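Local coordinates for putative lipoprotein (Parabacteroides distasonis ATCC 8503, PDB 3JX8) that is a putative lipid-binding lipoprotein of unconfirmed function that may act in cell adhesion, at residues E131-M145 / I152-A166. Sequence-based numbering, arbitrary orientation.
Sequences ELRGPVKGYKLECNM and IAKDIQLDNLSCSLA
Glu131 and Ile152 begin a parallel pairing of backbones that continues, with breaks at the corners, to Met145 and Leu165. Leu132 N donates to Ile152 O, and Lys154 N donates to Leu132 O at 2.9 Å. The register then slips by one residue around Gly134. A water fills in there: it donates to Leu132 O and Gly134 O and accepts from Asp155 N at 2.7 Å. Direct pairing resumes with Val136 N on Asp155 O. These are successive coils of a right-handed parallel beta-helix, consistent with the pectate-lyase-like clan of the GIN adhesin head domain. Corners at Gly138 and Asp159 lead into strands 140-145 and 160-166, whose axes are 3° apart. At the corner, Tyr139 O takes Asn160 N at 2.8 Å and a weak bond from Asn160 ND2. That same ND2 sits over one face of the Tyr139 ring, 3.3 Å from CE1. Asn160 OD1 has a weak bond to Arg179 on the next coil. Farther along, one water joins Asn144 OD1, Ser162 OG and Ser164 OG. Asn144 ND2 gives a straight bond to Glu142 OE2 (2.8 Å, 170°) and also bonds Asn123. On the inner face, Leu158 CD1 presses on Leu141 CB at 3.4 Å, and Met145 CG meets Leu165 CD1.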
loop_
_atom_site.group_PDB
_atom_site.type_symbol
_atom_site.label_atom_id
_atom_site.label_comp_id
_atom_site.label_asym_id
_atom_site.label_seq_id
_atom_site.Cartn_x
_atom_site.Cartn_y
_atom_site.Cartn_z
ATOM N N GLU A 131 7.834 -18.995 3.114
ATOM C CA GLU A 131 7.034 -20.092 3.631
ATOM C C GLU A 131 7.493 -20.545 4.991
ATOM O O GLU A 131 8.633 -21.013 5.155
ATOM C CB GLU A 131 7.089 -21.285 2.695
ATOM C CG GLU A 131 6.807 -20.930 1.272
ATOM C CD GLU A 131 6.604 -22.157 0.388
ATOM O OE1 GLU A 131 6.667 -23.315 0.897
ATOM O OE2 GLU A 131 6.365 -21.939 -0.824
ATOM N N LEU A 132 6.617 -20.393 5.974
ATOM C CA LEU A 132 6.824 -20.936 7.302
ATOM C C LEU A 132 6.111 -22.273 7.301
ATOM O O LEU A 132 4.912 -22.361 7.555
ATOM C CB LEU A 132 6.289 -19.983 8.378
ATOM C CG LEU A 132 6.806 -18.547 8.264
ATOM C CD1 LEU A 132 6.327 -17.674 9.443
ATOM C CD2 LEU A 132 8.292 -18.526 8.151
ATOM N N ARG A 133 6.838 -23.319 6.935
ATOM C CA ARG A 133 6.240 -24.646 6.791
ATOM C C ARG A 133 6.098 -25.359 8.100
ATOM O O ARG A 133 5.196 -26.155 8.265
ATOM C CB ARG A 133 7.054 -25.514 5.840
ATOM C CG ARG A 133 7.123 -24.935 4.455
ATOM C CD ARG A 133 7.913 -25.827 3.533
ATOM N NE ARG A 133 7.824 -25.368 2.145
ATOM C CZ ARG A 133 8.576 -25.831 1.137
ATOM N NH1 ARG A 133 9.506 -26.755 1.351
ATOM N NH2 ARG A 133 8.414 -25.360 -0.100
ATOM N N GLY A 134 6.998 -25.100 9.024
ATOM C CA GLY A 134 6.964 -25.790 10.304
ATOM C C GLY A 134 5.976 -25.135 11.238
ATOM O O GLY A 134 5.523 -24.017 10.979
ATOM N N PRO A 135 5.652 -25.810 12.338
ATOM C CA PRO A 135 4.812 -25.192 13.356
ATOM C C PRO A 135 5.477 -23.984 13.974
ATOM O O PRO A 135 6.624 -24.069 14.402
ATOM C CB PRO A 135 4.632 -26.295 14.405
ATOM C CG PRO A 135 5.038 -27.552 13.738
ATOM C CD PRO A 135 6.001 -27.196 12.671
ATOM N N VAL A 136 4.777 -22.856 13.967
ATOM C CA VAL A 136 5.261 -21.642 14.617
ATOM C C VAL A 136 4.366 -21.446 15.807
ATOM O O VAL A 136 3.144 -21.496 15.677
ATOM C CB VAL A 136 5.186 -20.429 13.689
ATOM C CG1 VAL A 136 5.567 -19.131 14.417
ATOM C CG2 VAL A 136 6.053 -20.683 12.467
ATOM N N LYS A 137 4.974 -21.219 16.957
ATOM C CA LYS A 137 4.238 -21.059 18.193
ATOM C C LYS A 137 4.866 -19.965 19.020
ATOM O O LYS A 137 6.081 -19.884 19.114
ATOM C CB LYS A 137 4.262 -22.382 18.938
ATOM C CG LYS A 137 3.648 -22.378 20.300
ATOM C CD LYS A 137 3.542 -23.823 20.865
ATOM C CE LYS A 137 2.751 -23.878 22.184
ATOM N NZ LYS A 137 2.986 -25.175 22.933
ATOM N N GLY A 138 4.044 -19.106 19.611
ATOM C CA GLY A 138 4.559 -18.026 20.439
ATOM C C GLY A 138 3.689 -16.786 20.528
ATOM O O GLY A 138 2.461 -16.837 20.340
ATOM N N TYR A 139 4.337 -15.655 20.809
ATOM C CA TYR A 139 3.616 -14.441 21.128
ATOM C C TYR A 139 3.109 -13.682 19.905
ATOM O O TYR A 139 1.911 -13.476 19.768
ATOM C CB TYR A 139 4.464 -13.554 22.021
ATOM C CG TYR A 139 3.854 -12.205 22.308
ATOM C CD1 TYR A 139 2.767 -12.075 23.164
ATOM C CD2 TYR A 139 4.383 -11.046 21.731
ATOM C CE1 TYR A 139 2.215 -10.822 23.443
ATOM C CE2 TYR A 139 3.849 -9.804 22.001
ATOM C CZ TYR A 139 2.763 -9.695 22.863
ATOM O OH TYR A 139 2.232 -8.444 23.113
ATOM N N LYS A 140 4.011 -13.276 19.025
ATOM C CA LYS A 140 3.629 -12.438 17.900
ATOM C C LYS A 140 4.348 -12.759 16.593
ATOM O O LYS A 140 5.585 -12.877 16.558
ATOM C CB LYS A 140 3.814 -10.972 18.266
ATOM C CG LYS A 140 3.453 -10.043 17.128
ATOM C CD LYS A 140 3.156 -8.628 17.559
ATOM C CE LYS A 140 2.655 -7.794 16.317
ATOM N NZ LYS A 140 1.864 -6.565 16.717
ATOM N N LEU A 141 3.564 -12.946 15.531
ATOM C CA LEU A 141 4.067 -12.998 14.165
ATOM C C LEU A 141 3.490 -11.825 13.349
ATOM O O LEU A 141 2.267 -11.575 13.337
ATOM C CB LEU A 141 3.700 -14.305 13.486
ATOM C CG LEU A 141 4.165 -14.484 12.016
ATOM C CD1 LEU A 141 5.709 -14.466 11.885
ATOM C CD2 LEU A 141 3.557 -15.773 11.429
ATOM N N GLU A 142 4.371 -11.129 12.641
ATOM C CA GLU A 142 3.962 -10.066 11.724
ATOM C C GLU A 142 4.460 -10.414 10.325
ATOM O O GLU A 142 5.645 -10.733 10.143
ATOM C CB GLU A 142 4.533 -8.760 12.213
ATOM C CG GLU A 142 3.960 -7.566 11.568
ATOM C CD GLU A 142 4.437 -6.266 12.189
ATOM O OE1 GLU A 142 4.334 -6.120 13.423
ATOM O OE2 GLU A 142 4.882 -5.379 11.434
ATOM N N CYS A 143 3.547 -10.441 9.363
ATOM C CA CYS A 143 3.836 -10.713 7.935
ATOM C C CYS A 143 3.464 -9.515 7.070
ATOM O O CYS A 143 2.270 -9.236 6.828
ATOM C CB CYS A 143 2.989 -11.870 7.446
ATOM S SG CYS A 143 3.362 -13.431 8.209
ATOM N N ASN A 144 4.473 -8.808 6.599
ATOM C CA ASN A 144 4.268 -7.646 5.800
ATOM C C ASN A 144 4.811 -7.886 4.434
ATOM O O ASN A 144 5.949 -8.388 4.274
ATOM C CB ASN A 144 4.980 -6.490 6.432
ATOM C CG ASN A 144 4.535 -6.271 7.849
ATOM O OD1 ASN A 144 3.336 -6.350 8.144
ATOM N ND2 ASN A 144 5.483 -6.030 8.744
HETATM N N MSE A 145 4.019 -7.541 3.435
HETATM C CA MSE A 145 4.532 -7.572 2.081
HETATM C C MSE A 145 4.050 -6.461 1.137
HETATM O O MSE A 145 2.919 -5.902 1.283
HETATM C CB MSE A 145 4.309 -8.927 1.480
HETATM C CG MSE A 145 2.913 -9.282 1.174
HETATM SE SE MSE A 145 3.057 -10.585 -0.307
HETATM C CE MSE A 145 3.647 -9.391 -1.738
ATOM N N ILE A 152 3.217 -17.522 3.087
ATOM C CA ILE A 152 2.333 -18.556 3.610
ATOM C C ILE A 152 2.893 -19.086 4.921
ATOM O O ILE A 152 4.074 -19.445 4.996
ATOM C CB ILE A 152 2.070 -19.736 2.614
ATOM C CG1 ILE A 152 1.211 -20.797 3.311
ATOM C CG2 ILE A 152 3.345 -20.366 2.137
ATOM C CD1 ILE A 152 0.381 -21.721 2.383
ATOM N N ALA A 153 2.066 -19.114 5.958
ATOM C CA ALA A 153 2.433 -19.721 7.238
ATOM C C ALA A 153 1.481 -20.878 7.415
ATOM O O ALA A 153 0.284 -20.676 7.632
ATOM C CB ALA A 153 2.324 -18.726 8.381
ATOM N N LYS A 154 2.001 -22.089 7.321
ATOM C CA LYS A 154 1.183 -23.296 7.284
ATOM C C LYS A 154 0.675 -23.818 8.608
ATOM O O LYS A 154 -0.250 -24.614 8.623
ATOM C CB LYS A 154 1.941 -24.409 6.579
ATOM C CG LYS A 154 2.199 -24.081 5.124
ATOM C CD LYS A 154 2.731 -25.270 4.346
ATOM C CE LYS A 154 2.684 -24.987 2.833
ATOM N NZ LYS A 154 3.596 -25.887 2.051
ATOM N N ASP A 155 1.215 -23.362 9.722
ATOM C CA ASP A 155 0.868 -23.980 10.997
ATOM C C ASP A 155 1.287 -23.074 12.128
ATOM O O ASP A 155 2.409 -23.188 12.656
ATOM C CB ASP A 155 1.606 -25.327 11.079
ATOM C CG ASP A 155 1.304 -26.137 12.342
ATOM O OD1 ASP A 155 0.546 -25.717 13.237
ATOM O OD2 ASP A 155 1.887 -27.234 12.421
ATOM N N ILE A 156 0.391 -22.168 12.509
ATOM C CA ILE A 156 0.698 -21.175 13.527
ATOM C C ILE A 156 -0.180 -21.369 14.737
ATOM O O ILE A 156 -1.322 -21.814 14.632
ATOM C CB ILE A 156 0.595 -19.707 12.985
ATOM C CG1 ILE A 156 -0.877 -19.279 12.787
ATOM C CG2 ILE A 156 1.483 -19.538 11.707
ATOM C CD1 ILE A 156 -1.075 -18.006 11.938
ATOM N N GLN A 157 0.390 -21.012 15.881
ATOM C CA GLN A 157 -0.275 -20.991 17.170
ATOM C C GLN A 157 0.292 -19.781 17.902
ATOM O O GLN A 157 1.399 -19.832 18.453
ATOM C CB GLN A 157 -0.001 -22.280 17.940
ATOM C CG GLN A 157 -0.931 -22.461 19.103
ATOM C CD GLN A 157 -0.572 -23.629 20.013
ATOM O OE1 GLN A 157 0.304 -24.436 19.718
ATOM N NE2 GLN A 157 -1.256 -23.708 21.139
ATOM N N LEU A 158 -0.467 -18.683 17.873
ATOM C CA LEU A 158 0.021 -17.389 18.300
ATOM C C LEU A 158 -0.970 -16.657 19.203
ATOM O O LEU A 158 -2.185 -16.812 19.079
ATOM C CB LEU A 158 0.281 -16.516 17.056
ATOM C CG LEU A 158 1.358 -16.968 16.065
ATOM C CD1 LEU A 158 1.206 -16.225 14.744
ATOM C CD2 LEU A 158 2.743 -16.788 16.675
ATOM N N ASP A 159 -0.440 -15.805 20.077
ATOM C CA ASP A 159 -1.272 -14.837 20.777
ATOM C C ASP A 159 -1.714 -13.731 19.821
ATOM O O ASP A 159 -2.854 -13.275 19.882
ATOM C CB ASP A 159 -0.514 -14.218 21.955
ATOM C CG ASP A 159 -0.115 -15.244 22.984
ATOM O OD1 ASP A 159 -0.893 -16.195 23.203
ATOM O OD2 ASP A 159 0.978 -15.126 23.575
ATOM N N ASN A 160 -0.794 -13.295 18.965
ATOM C CA ASN A 160 -1.005 -12.158 18.077
ATOM C C ASN A 160 -0.486 -12.388 16.686
ATOM O O ASN A 160 0.645 -12.828 16.522
ATOM C CB ASN A 160 -0.300 -10.958 18.665
ATOM C CG ASN A 160 -0.799 -10.655 20.034
ATOM O OD1 ASN A 160 -1.890 -10.095 20.199
ATOM N ND2 ASN A 160 -0.053 -11.078 21.032
ATOM N N LEU A 161 -1.302 -12.067 15.686
ATOM C CA LEU A 161 -0.897 -12.155 14.283
ATOM C C LEU A 161 -1.246 -10.861 13.599
ATOM O O LEU A 161 -2.373 -10.362 13.721
ATOM C CB LEU A 161 -1.624 -13.288 13.570
ATOM C CG LEU A 161 -1.393 -13.368 12.041
ATOM C CD1 LEU A 161 0.064 -13.716 11.694
ATOM C CD2 LEU A 161 -2.367 -14.366 11.385
ATOM N N SER A 162 -0.309 -10.320 12.836
ATOM C CA SER A 162 -0.605 -9.149 12.043
ATOM C C SER A 162 -0.113 -9.328 10.618
ATOM O O SER A 162 1.064 -9.624 10.406
ATOM C CB SER A 162 0.073 -7.951 12.682
ATOM O OG SER A 162 -0.004 -6.864 11.811
ATOM N N CYS A 163 -1.000 -9.142 9.641
ATOM C CA CYS A 163 -0.613 -9.182 8.220
ATOM C C CYS A 163 -1.035 -7.942 7.475
ATOM O O CYS A 163 -2.235 -7.589 7.489
ATOM C CB CYS A 163 -1.263 -10.372 7.515
ATOM S SG CYS A 163 -0.947 -11.935 8.290
ATOM N N SER A 164 -0.074 -7.328 6.781
ATOM C CA SER A 164 -0.310 -6.185 5.919
ATOM C C SER A 164 0.254 -6.470 4.537
ATOM O O SER A 164 1.437 -6.813 4.379
ATOM C CB SER A 164 0.360 -4.962 6.475
ATOM O OG SER A 164 -0.060 -4.770 7.799
ATOM N N LEU A 165 -0.597 -6.288 3.543
ATOM C CA LEU A 165 -0.307 -6.575 2.154
ATOM C C LEU A 165 -0.515 -5.298 1.351
ATOM O O LEU A 165 -1.609 -4.715 1.384
ATOM C CB LEU A 165 -1.278 -7.661 1.678
ATOM C CG LEU A 165 -1.382 -8.007 0.198
ATOM C CD1 LEU A 165 -0.031 -8.180 -0.444
ATOM C CD2 LEU A 165 -2.231 -9.291 0.089
ATOM N N ALA A 166 0.534 -4.810 0.691
ATOM C CA ALA A 166 0.404 -3.717 -0.286
ATOM C C ALA A 166 0.550 -4.361 -1.646
ATOM O O ALA A 166 1.382 -5.262 -1.842
ATOM C CB ALA A 166 1.464 -2.603 -0.078
HETATM O O HOH W 1 5.157 -25.093 0.159
HETATM O O HOH W 2 3.650 -22.154 10.040
HETATM O O HOH W 3 3.370 -28.236 10.310
HETATM O O HOH W 4 1.943 -23.979 15.267
HETATM O O HOH W 5 1.302 -5.041 14.474
HETATM O O HOH W 6 1.302 -5.795 9.790
#